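Local coordinates for protein phycocyanobilin lyase subunit beta (Nostoc sp. PCC 7120, PDB 5N3U) that associates with the alpha subunit CpcE to form a lyase that is probably required for attaching the bilin chromophore to the phycocyanin alpha chain, at residues A39-Y43 / A78-S82; S109-A113 / D148-I153; L139-L143 / G160-L164; L178-L182 / I194-Q198. One frame throughout, in Å; residues are numbered along the deposited sequence.

Contact 1: A39-Y43 / A78-S82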
loop_
_atom_site.group_PDB
_atom_site.type_symbol
_atom_site.label_atom_id
_atom_site.label_comp_id
_atom_site.label_asym_id
_atom_site.label_seq_id
_atom_site.Cartn_x
_atom_site.Cartn_y
_atom_site.Cartn_z
ATOM N N ALA B 39 -10.935 13.077 10.930
ATOM C CA ALA B 39 -11.378 11.694 10.942
ATOM C C ALA B 39 -12.213 11.358 9.688
ATOM O O ALA B 39 -12.202 10.245 9.259
ATOM C CB ALA B 39 -12.180 11.408 12.186
ATOM N N VAL B 40 -12.883 12.338 9.091
ATOM C CA VAL B 40 -13.648 12.121 7.888
ATOM C C VAL B 40 -12.757 11.567 6.762
ATOM O O VAL B 40 -13.247 10.836 5.926
ATOM C CB VAL B 40 -14.390 13.378 7.421
ATOM C CG1 VAL B 40 -14.962 13.220 6.024
ATOM C CG2 VAL B 40 -15.499 13.692 8.428
ATOM N N PHE B 41 -11.482 11.944 6.710
ATOM C CA PHE B 41 -10.620 11.475 5.604
ATOM C C PHE B 41 -10.496 9.944 5.580
ATOM O O PHE B 41 -10.237 9.351 4.565
ATOM C CB PHE B 41 -9.223 12.037 5.750
ATOM C CG PHE B 41 -9.086 13.523 5.777
ATOM C CD1 PHE B 41 -10.011 14.395 5.156
ATOM C CD2 PHE B 41 -7.969 14.061 6.366
ATOM C CE1 PHE B 41 -9.777 15.755 5.137
ATOM C CE2 PHE B 41 -7.742 15.423 6.375
ATOM C CZ PHE B 41 -8.649 16.290 5.769
ATOM N N GLY B 42 -10.735 9.289 6.678
ATOM C CA GLY B 42 -10.713 7.849 6.796
ATOM C C GLY B 42 -11.901 7.095 6.200
ATOM O O GLY B 42 -11.866 5.888 6.159
ATOM N N TYR B 43 -12.923 7.801 5.756
ATOM C CA TYR B 43 -14.085 7.204 5.133
ATOM C C TYR B 43 -13.968 7.592 3.702
ATOM O O TYR B 43 -14.060 8.822 3.327
ATOM C CB TYR B 43 -15.352 7.866 5.615
ATOM C CG TYR B 43 -15.420 7.842 7.096
ATOM C CD1 TYR B 43 -15.319 6.637 7.841
ATOM C CD2 TYR B 43 -15.577 9.036 7.791
ATOM C CE1 TYR B 43 -15.376 6.677 9.244
ATOM C CE2 TYR B 43 -15.643 9.075 9.171
ATOM C CZ TYR B 43 -15.537 7.928 9.889
ATOM O OH TYR B 43 -15.599 8.111 11.248
ATOM N N ALA B 78 -6.554 8.388 3.348
ATOM C CA ALA B 78 -6.771 9.480 4.351
ATOM C C ALA B 78 -5.597 10.387 4.479
ATOM O O ALA B 78 -5.716 11.610 4.544
ATOM C CB ALA B 78 -7.057 8.853 5.674
ATOM N N ARG B 79 -4.399 9.784 4.448
ATOM C CA ARG B 79 -3.170 10.512 4.624
ATOM C C ARG B 79 -2.954 11.541 3.534
ATOM O O ARG B 79 -2.435 12.638 3.800
ATOM C CB ARG B 79 -2.015 9.498 4.750
ATOM C CG ARG B 79 -0.701 10.109 5.046
ATOM C CD ARG B 79 0.303 9.073 5.621
ATOM N NE ARG B 79 0.743 8.087 4.638
ATOM C CZ ARG B 79 0.326 6.806 4.527
ATOM N NH1 ARG B 79 0.838 6.056 3.575
ATOM N NH2 ARG B 79 -0.637 6.282 5.325
ATOM N N ALA B 80 -3.366 11.220 2.312
ATOM C CA ALA B 80 -3.190 12.063 1.215
ATOM C C ALA B 80 -4.002 13.354 1.441
ATOM O O ALA B 80 -3.576 14.402 1.069
ATOM C CB ALA B 80 -3.688 11.384 -0.033
ATOM N N TYR B 81 -5.181 13.228 2.030
ATOM C CA TYR B 81 -6.026 14.376 2.361
ATOM C C TYR B 81 -5.403 15.207 3.432
ATOM O O TYR B 81 -5.440 16.444 3.332
ATOM C CB TYR B 81 -7.449 13.961 2.805
ATOM C CG TYR B 81 -8.301 13.548 1.646
ATOM C CD1 TYR B 81 -8.758 14.508 0.733
ATOM C CD2 TYR B 81 -8.691 12.218 1.463
ATOM C CE1 TYR B 81 -9.564 14.141 -0.353
ATOM C CE2 TYR B 81 -9.505 11.821 0.381
ATOM C CZ TYR B 81 -9.911 12.800 -0.536
ATOM O OH TYR B 81 -10.751 12.446 -1.590
ATOM N N SER B 82 -4.807 14.608 4.452
ATOM C CA SER B 82 -4.095 15.393 5.462
ATOM C C SER B 82 -3.005 16.230 4.823
ATOM O O SER B 82 -2.868 17.414 5.080
ATOM C CB SER B 82 -3.500 14.548 6.549
ATOM O OG SER B 82 -4.497 13.974 7.337
#

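Contact 2: S109-A113 / D148-I153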
loop_
_atom_site.group_PDB
_atom_site.type_symbol
_atom_site.label_atom_id
_atom_site.label_comp_id
_atom_site.label_asym_id
_atom_site.label_seq_id
_atom_site.Cartn_x
_atom_site.Cartn_y
_atom_site.Cartn_z
ATOM N N SER B 109 -0.204 9.158 -4.301
ATOM C CA SER B 109 -1.105 10.237 -4.066
ATOM C C SER B 109 -0.564 11.085 -2.905
ATOM O O SER B 109 -0.685 12.348 -2.923
ATOM C CB SER B 109 -2.534 9.708 -3.662
ATOM O OG SER B 109 -2.476 8.727 -2.620
ATOM N N VAL B 110 0.045 10.429 -1.909
ATOM C CA VAL B 110 0.585 11.174 -0.756
ATOM C C VAL B 110 1.795 11.974 -1.165
ATOM O O VAL B 110 1.922 13.148 -0.808
ATOM C CB VAL B 110 0.933 10.229 0.376
ATOM C CG1 VAL B 110 1.763 10.951 1.464
ATOM C CG2 VAL B 110 -0.306 9.660 0.961
ATOM N N ARG B 111 2.736 11.338 -1.836
ATOM C CA ARG B 111 3.952 11.975 -2.265
ATOM C C ARG B 111 3.718 13.188 -3.190
ATOM O O ARG B 111 4.437 14.198 -3.078
ATOM C CB ARG B 111 4.852 10.937 -2.965
ATOM C CG ARG B 111 5.217 9.726 -2.102
ATOM C CD ARG B 111 6.162 8.737 -2.773
ATOM N NE ARG B 111 7.460 9.385 -2.854
ATOM C CZ ARG B 111 8.429 9.031 -3.672
ATOM N NH1 ARG B 111 8.315 7.979 -4.490
ATOM N NH2 ARG B 111 9.527 9.737 -3.649
ATOM N N ARG B 112 2.780 13.074 -4.151
ATOM C CA ARG B 112 2.557 14.124 -5.085
ATOM C C ARG B 112 2.011 15.331 -4.382
ATOM O O ARG B 112 2.383 16.471 -4.731
ATOM C CB ARG B 112 1.618 13.729 -6.223
ATOM C CG ARG B 112 2.212 12.621 -7.138
ATOM C CD ARG B 112 1.348 12.299 -8.326
ATOM N NE ARG B 112 0.031 11.843 -7.912
ATOM C CZ ARG B 112 -0.456 10.593 -8.100
ATOM N NH1 ARG B 112 0.237 9.653 -8.737
ATOM N NH2 ARG B 112 -1.626 10.304 -7.628
ATOM N N ALA B 113 1.105 15.108 -3.441
ATOM C CA ALA B 113 0.492 16.198 -2.661
ATOM C C ALA B 113 1.546 16.945 -1.858
ATOM O O ALA B 113 1.490 18.143 -1.733
ATOM C CB ALA B 113 -0.642 15.684 -1.736
ATOM N N ASP B 148 12.913 10.237 -9.044
ATOM C CA ASP B 148 12.146 9.039 -8.882
ATOM C C ASP B 148 11.853 8.429 -10.254
ATOM O O ASP B 148 11.731 9.142 -11.245
ATOM C CB ASP B 148 10.806 9.345 -8.203
ATOM C CG ASP B 148 10.186 8.160 -7.589
ATOM O OD1 ASP B 148 10.540 7.822 -6.417
ATOM O OD2 ASP B 148 9.312 7.542 -8.229
ATOM N N ALA B 149 11.668 7.129 -10.267
ATOM C CA ALA B 149 11.319 6.415 -11.500
ATOM C C ALA B 149 9.887 6.632 -11.984
ATOM O O ALA B 149 9.658 6.511 -13.161
ATOM C CB ALA B 149 11.591 4.932 -11.366
ATOM N N GLU B 150 8.923 6.956 -11.108
ATOM C CA GLU B 150 7.525 7.163 -11.513
ATOM C C GLU B 150 7.375 8.585 -12.063
ATOM O O GLU B 150 7.751 9.592 -11.394
ATOM C CB GLU B 150 6.638 6.905 -10.286
ATOM C CG GLU B 150 5.228 7.496 -10.272
ATOM C CD GLU B 150 4.390 7.014 -11.397
ATOM O OE1 GLU B 150 4.576 5.830 -11.769
ATOM O OE2 GLU B 150 3.542 7.792 -11.882
ATOM N N TRP B 151 6.797 8.683 -13.263
ATOM C CA TRP B 151 6.687 9.975 -13.990
ATOM C C TRP B 151 5.881 10.951 -13.175
ATOM O O TRP B 151 6.203 12.143 -13.200
ATOM C CB TRP B 151 6.056 9.804 -15.407
ATOM C CG TRP B 151 4.653 9.515 -15.345
ATOM C CD1 TRP B 151 4.055 8.291 -15.239
ATOM C CD2 TRP B 151 3.620 10.468 -15.346
ATOM N NE1 TRP B 151 2.728 8.437 -15.116
ATOM C CE2 TRP B 151 2.428 9.781 -15.203
ATOM C CE3 TRP B 151 3.602 11.861 -15.386
ATOM C CZ2 TRP B 151 1.221 10.425 -15.134
ATOM C CZ3 TRP B 151 2.401 12.495 -15.327
ATOM C CH2 TRP B 151 1.231 11.792 -15.209
ATOM N N SER B 152 4.811 10.503 -12.516
ATOM C CA SER B 152 3.944 11.440 -11.822
ATOM C C SER B 152 4.632 12.094 -10.590
ATOM O O SER B 152 4.267 13.234 -10.202
ATOM C CB SER B 152 2.622 10.803 -11.438
ATOM O OG SER B 152 2.764 9.886 -10.391
ATOM N N ILE B 153 5.602 11.399 -9.976
ATOM C CA ILE B 153 6.376 11.969 -8.900
ATOM C C ILE B 153 7.266 13.032 -9.448
ATOM O O ILE B 153 7.387 14.131 -8.875
ATOM C CB ILE B 153 7.274 10.904 -8.187
ATOM C CG1 ILE B 153 6.476 9.789 -7.550
ATOM C CG2 ILE B 153 8.127 11.581 -7.136
ATOM C CD1 ILE B 153 5.291 10.239 -6.802
HETATM O O HOH W 1 12.421 9.480 -5.011
#

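Contact 3: L139-L143 / G160-L164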
loop_
_atom_site.group_PDB
_atom_site.type_symbol
_atom_site.label_atom_id
_atom_site.label_comp_id
_atom_site.label_asym_id
_atom_site.label_seq_id
_atom_site.Cartn_x
_atom_site.Cartn_y
_atom_site.Cartn_z
ATOM N N LEU B 139 13.714 22.597 -1.188
ATOM C CA LEU B 139 14.409 22.434 -2.425
ATOM C C LEU B 139 15.207 21.175 -2.428
ATOM O O LEU B 139 15.099 20.385 -3.380
ATOM C CB LEU B 139 15.309 23.693 -2.694
ATOM C CG LEU B 139 16.251 23.565 -3.881
ATOM C CD1 LEU B 139 15.456 23.362 -5.155
ATOM C CD2 LEU B 139 17.191 24.790 -3.995
ATOM N N GLU B 140 15.976 20.908 -1.385
ATOM C CA GLU B 140 16.811 19.680 -1.361
ATOM C C GLU B 140 15.941 18.459 -1.556
ATOM O O GLU B 140 16.299 17.527 -2.248
ATOM C CB GLU B 140 17.603 19.531 -0.045
ATOM C CG GLU B 140 18.700 20.574 0.147
ATOM C CD GLU B 140 19.210 20.790 1.645
ATOM O OE1 GLU B 140 18.918 20.013 2.646
ATOM O OE2 GLU B 140 19.883 21.832 1.854
ATOM N N THR B 141 14.777 18.436 -0.902
ATOM C CA THR B 141 13.922 17.270 -1.031
ATOM C C THR B 141 13.356 17.174 -2.407
ATOM O O THR B 141 13.243 16.066 -2.932
ATOM C CB THR B 141 12.778 17.319 0.008
ATOM O OG1 THR B 141 13.391 17.033 1.254
ATOM C CG2 THR B 141 11.829 16.153 -0.118
ATOM N N LEU B 142 12.923 18.297 -2.956
ATOM C CA LEU B 142 12.370 18.281 -4.291
ATOM C C LEU B 142 13.374 17.854 -5.338
ATOM O O LEU B 142 13.020 17.160 -6.295
ATOM C CB LEU B 142 11.793 19.609 -4.657
ATOM C CG LEU B 142 10.456 19.945 -4.017
ATOM C CD1 LEU B 142 10.167 21.385 -4.140
ATOM C CD2 LEU B 142 9.327 19.211 -4.681
ATOM N N LEU B 143 14.625 18.250 -5.157
ATOM C CA LEU B 143 15.692 17.793 -6.055
ATOM C C LEU B 143 15.891 16.308 -5.939
ATOM O O LEU B 143 16.043 15.566 -6.948
ATOM C CB LEU B 143 17.012 18.531 -5.786
ATOM C CG LEU B 143 17.015 20.029 -6.017
ATOM C CD1 LEU B 143 18.358 20.647 -5.582
ATOM C CD2 LEU B 143 16.776 20.350 -7.487
ATOM N N GLY B 160 6.531 21.617 -7.623
ATOM C CA GLY B 160 7.040 22.132 -6.375
ATOM C C GLY B 160 8.189 23.097 -6.628
ATOM O O GLY B 160 8.199 24.169 -6.105
ATOM N N LEU B 161 9.105 22.692 -7.467
ATOM C CA LEU B 161 10.265 23.487 -7.803
ATOM C C LEU B 161 9.890 24.816 -8.392
ATOM O O LEU B 161 10.488 25.836 -8.033
ATOM C CB LEU B 161 11.195 22.761 -8.717
ATOM C CG LEU B 161 11.988 21.590 -8.229
ATOM C CD1 LEU B 161 12.687 20.872 -9.375
ATOM C CD2 LEU B 161 13.033 21.913 -7.152
ATOM N N GLN B 162 8.872 24.858 -9.220
ATOM C CA GLN B 162 8.438 26.118 -9.774
ATOM C C GLN B 162 7.931 27.029 -8.728
ATOM O O GLN B 162 8.022 28.257 -8.828
ATOM C CB GLN B 162 7.313 25.890 -10.773
ATOM C CG GLN B 162 6.982 27.086 -11.673
ATOM C CD GLN B 162 5.748 26.786 -12.537
ATOM O OE1 GLN B 162 5.658 25.780 -13.198
ATOM N NE2 GLN B 162 4.779 27.636 -12.471
ATOM N N GLY B 163 7.261 26.473 -7.730
ATOM C CA GLY B 163 6.818 27.280 -6.629
ATOM C C GLY B 163 7.904 27.988 -5.867
ATOM O O GLY B 163 7.625 28.958 -5.166
ATOM N N LEU B 164 9.124 27.496 -5.936
ATOM C CA LEU B 164 10.193 28.167 -5.256
ATOM C C LEU B 164 10.870 29.348 -6.069
ATOM O O LEU B 164 11.905 29.846 -5.672
ATOM C CB LEU B 164 11.220 27.124 -4.817
ATOM C CG LEU B 164 10.752 26.086 -3.750
ATOM C CD1 LEU B 164 11.776 25.001 -3.631
ATOM C CD2 LEU B 164 10.585 26.707 -2.396
#

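Contact 4: L178-L182 / I194-Q198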
loop_
_atom_site.group_PDB
_atom_site.type_symbol
_atom_site.label_atom_id
_atom_site.label_comp_id
_atom_site.label_asym_id
_atom_site.label_seq_id
_atom_site.Cartn_x
_atom_site.Cartn_y
_atom_site.Cartn_z
ATOM N N LEU B 178 16.340 21.626 -13.866
ATOM C CA LEU B 178 15.376 21.602 -14.900
ATOM C C LEU B 178 16.000 21.341 -16.280
ATOM O O LEU B 178 15.471 20.516 -17.024
ATOM C CB LEU B 178 14.600 22.899 -14.902
ATOM C CG LEU B 178 13.609 23.144 -13.775
ATOM C CD1 LEU B 178 12.936 24.475 -13.834
ATOM C CD2 LEU B 178 12.529 22.103 -13.700
ATOM N N LYS B 179 17.134 21.985 -16.598
ATOM C CA LYS B 179 17.843 21.681 -17.842
ATOM C C LYS B 179 18.280 20.224 -17.888
ATOM O O LYS B 179 18.091 19.573 -18.919
ATOM C CB LYS B 179 19.080 22.539 -18.018
ATOM C CG LYS B 179 18.812 24.020 -18.215
ATOM C CD LYS B 179 20.109 24.839 -18.385
ATOM C CE LYS B 179 20.205 26.044 -17.417
ATOM N NZ LYS B 179 19.127 27.085 -17.563
ATOM N N GLU B 180 18.858 19.692 -16.809
ATOM C CA GLU B 180 19.287 18.301 -16.817
ATOM C C GLU B 180 18.076 17.389 -17.054
ATOM O O GLU B 180 18.208 16.320 -17.657
ATOM C CB GLU B 180 19.899 17.835 -15.481
ATOM C CG GLU B 180 21.223 18.413 -14.984
ATOM C CD GLU B 180 21.291 18.460 -13.434
ATOM O OE1 GLU B 180 21.802 19.477 -12.877
ATOM O OE2 GLU B 180 20.781 17.514 -12.756
ATOM N N MET B 181 16.903 17.770 -16.540
ATOM C CA MET B 181 15.733 16.887 -16.687
ATOM C C MET B 181 15.117 16.961 -18.097
ATOM O O MET B 181 14.780 15.941 -18.708
ATOM C CB MET B 181 14.690 17.231 -15.606
ATOM C CG MET B 181 15.027 16.654 -14.246
ATOM S SD MET B 181 13.701 17.199 -13.141
ATOM C CE MET B 181 12.548 15.877 -13.543
ATOM N N LEU B 182 14.995 18.172 -18.612
ATOM C CA LEU B 182 14.637 18.369 -20.038
ATOM C C LEU B 182 15.536 17.590 -21.005
ATOM O O LEU B 182 15.044 17.074 -21.984
ATOM C CB LEU B 182 14.663 19.840 -20.415
ATOM C CG LEU B 182 13.997 20.176 -21.747
ATOM C CD1 LEU B 182 12.552 19.727 -21.826
ATOM C CD2 LEU B 182 14.058 21.663 -21.981
ATOM N N ILE B 194 8.331 20.683 -17.696
ATOM C CA ILE B 194 9.565 21.450 -17.496
ATOM C C ILE B 194 9.522 22.760 -18.319
ATOM O O ILE B 194 9.653 23.864 -17.765
ATOM C CB ILE B 194 10.783 20.612 -17.869
ATOM C CG1 ILE B 194 11.017 19.508 -16.809
ATOM C CG2 ILE B 194 12.056 21.474 -18.004
ATOM C CD1 ILE B 194 11.892 18.375 -17.254
ATOM N N LEU B 195 9.248 22.620 -19.623
ATOM C CA LEU B 195 9.025 23.782 -20.511
ATOM C C LEU B 195 8.071 24.784 -19.981
ATOM O O LEU B 195 8.364 25.939 -20.023
ATOM C CB LEU B 195 8.516 23.355 -21.881
ATOM C CG LEU B 195 9.566 22.549 -22.657
ATOM C CD1 LEU B 195 8.890 21.877 -23.854
ATOM C CD2 LEU B 195 10.773 23.408 -23.056
ATOM N N LEU B 196 6.919 24.363 -19.462
ATOM C CA LEU B 196 6.017 25.292 -18.865
ATOM C C LEU B 196 6.660 25.968 -17.656
ATOM O O LEU B 196 6.412 27.150 -17.425
ATOM C CB LEU B 196 4.721 24.634 -18.386
ATOM C CG LEU B 196 3.669 25.523 -17.744
ATOM C CD1 LEU B 196 3.264 26.644 -18.702
ATOM C CD2 LEU B 196 2.438 24.718 -17.397
ATOM N N ALA B 197 7.432 25.219 -16.867
ATOM C CA ALA B 197 8.057 25.831 -15.680
ATOM C C ALA B 197 9.121 26.853 -16.149
ATOM O O ALA B 197 9.079 27.999 -15.698
ATOM C CB ALA B 197 8.668 24.793 -14.748
ATOM N N GLN B 198 10.030 26.453 -17.062
ATOM C CA GLN B 198 11.036 27.396 -17.620
ATOM C C GLN B 198 10.457 28.721 -18.083
ATOM O O GLN B 198 11.035 29.760 -17.842
ATOM C CB GLN B 198 11.813 26.777 -18.749
ATOM C CG GLN B 198 12.967 25.957 -18.237
ATOM C CD GLN B 198 13.357 24.839 -19.165
ATOM O OE1 GLN B 198 12.617 24.499 -20.096
ATOM N NE2 GLN B 198 14.531 24.253 -18.929
#

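Contact 1: A39-Y43 / A78-S82
Phe41 lays its ring against Tyr81, and the CH-pi contact between them marks the meeting of segment 39-43 with helix 76-89. The methylene Tyr81 CB stands over the middle of one face of the Phe41 ring, 3.4 Å from its centroid and 12° off the normal. The two rings are inclined by 26° but slid apart, with centroids 5.5 Å from each other, so overlap between them is slight and the methylene makes the face contact.

Apolar and backbone contacts complete the patch. Ala78 CB lies 3.9 Å from Phe41 CB and 3.4 Å from Phe41 O, while Ala78 CA offers a CA-H...O contact to the same carbonyl oxygen. With its CG anti to the carbonyl carbon (chi1 -59°), Phe41 also reaches Ser82, where its CD2 passes 3.6 Å from Ser82 OG.

The type I turn from Val40 to Tyr43 fixes the backbone that presents the ring, and Leu56 packs on Phe41 as well, so that Phe41 sits between helix 46-59 and helix 76-89 of this alpha-helical repeat protein. No hydrogen bond spans the two segments; cohesion here therefore rests on dispersion and the weak polarity of C-H groups facing a pi cloud and a carbonyl oxygen.

Contact 2: S109-A113 / D148-I153
Arg111 and Arg112 reach out divergently from helix 108-118 and hold the start of helix 151-163 at two points. Arg111 NH1 forms a salt bridge with Asp148 OD1 at 2.9 Å, nearly straight at 163°. The oxygen lies in the guanidinium plane, yet the donor reaches it from above the carboxylate, the two planes being 70° apart. A water joins Arg111 NH2 to the same oxygen. Arg112 NH1 donates to Ser152 OG over 3.0 Å, again in the guanidinium plane. Between the arms sits Ile153, whose CD1 lies 3.9 Å from both Arg111 CB and Arg112 CG.

Both segments lie in the HEAT-repeat region, where helix 108-118 meets the loop and first turn of helix 151-163. A leucine in place of Arg112 has no side-chain N-H to give and would probably leave Ser152 OG and Ser238 of a neighbouring alpha subunit without this partner.

Behind this shell, Asp148 OD2 accepts from Glu150 N at 3.0 Å, an Asx turn that orients the carboxylate. Glu150 is the N-cap: its OE2 takes bonds from Ser152 N and from Ser152 OG, the latter at 2.7 Å, which fixes the hydroxyl. Arg111 NE is held by the carbonyl of Ala102.

Contact 3: L139-L143 / G160-L164
Leu161 drives one methyl into the side of helix 130-145, and the contact is tightest around that group. Its CD2 comes within 3.5 Å of Leu139 CD1, closer than carbons usually pack, and lies 3.6 Å from Leu142 CB, so the methyl is wedged between two leucines one helical turn apart. The side chains of Leu139 and Leu161 run at about a right angle to each other; Leu139 reaches this position with CG anti to the backbone N (chi1 172°), whereas Leu161 turns its CG beside its own nitrogen.

Leu142 carries the neighbouring part of the interface. Its CD1 rests on the backbone of helix 151-163, 3.6 Å from Gly160 C, and its CD2 lies 4.1 Å from Gly160 CA. Gly160 has no side chain to stand in the way of that methyl, and the bare backbone lets the leucine settle directly on the helix.

Packing is looser toward the partly exposed Leu143, whose CD2 is 4.1 Å from Leu161 CD2 and whose side chain also meets Arg177. At the other end Leu164, although buried, keeps a moderate spacing: its CD1 is 3.9 Å from Leu139 CB. Ile174 of helix 171-184 touches both Leu139 and Leu164, and Ala115 of helix 108-118 packs on Leu142, placing this cluster within the HEAT-repeat core. With no hydrogen bond between the segments, the two helices are joined by branched aliphatic groups whose fit depends on shape and on the exclusion of water.

Contact 4: L178-L182 / I194-Q198
This is apolar packing between the last two helices of the modelled chain, 171-184 and 188-198, whose short segments run roughly antiparallel at 150°, their axes 10.4 Å apart at closest approach. Ile194 supplies the central piece with both branches. Its CD1 pushes to 3.4 Å from Met181 CB, a tight carbon pair, and comes equally near Leu182 N, while its CG2 lies 3.9 Å from Leu182 CB and also faces the carbonyl oxygen of Leu178. Ile194 cut back to an alanine loses both branches, and a gap would probably open beside Met181 and Leu182.

Leu182 extends the seam toward the more exposed side. With CG anti to the nitrogen of its own backbone (chi1 -166°), it sends CD2 to 3.9 Å from Leu195 CD2, and the two leucines cross at about a right angle. The same methyl lies 3.7 Å from Gln198 OE1, so the extended glutamine chain covers this border through its amide without a hydrogen bond across the contact. Farther along, Leu178 CD1 meets Ala197 CB at a relaxed 4.4 Å.

Ile158 of helix 151-163 touches Leu178, Met181 and Ile194, adding a third helix to the packing, and Leu195 also packs on Ile261 of the alpha subunit. Such a roughly antiparallel helix pair, laid against the preceding helix, is consistent with a continuation of the HEAT-like alpha-solenoid.

The four contacts follow the alpha-solenoid from its N-terminal to its C-terminal end, the centres of contacts 1 and 4 being about 33 Å apart. Contacts 1 and 2 touch directly: Ala80 N of helix 76-89 is 3.7 Å from Val110 CG2 of helix 108-118. Contacts 2 and 3 share helix 151-163, the former at its start and the latter near its other end, with centres about 13 Å apart. Contact 3 then meets contact 4 through Gln162 OE1, 3.5 Å from Ala197 CA. Among the four, hydrogen bonds between the paired segments occur in contact 2, whereas contacts 1, 3 and 4 have none, and alpha-subunit residues lie against parts of all four.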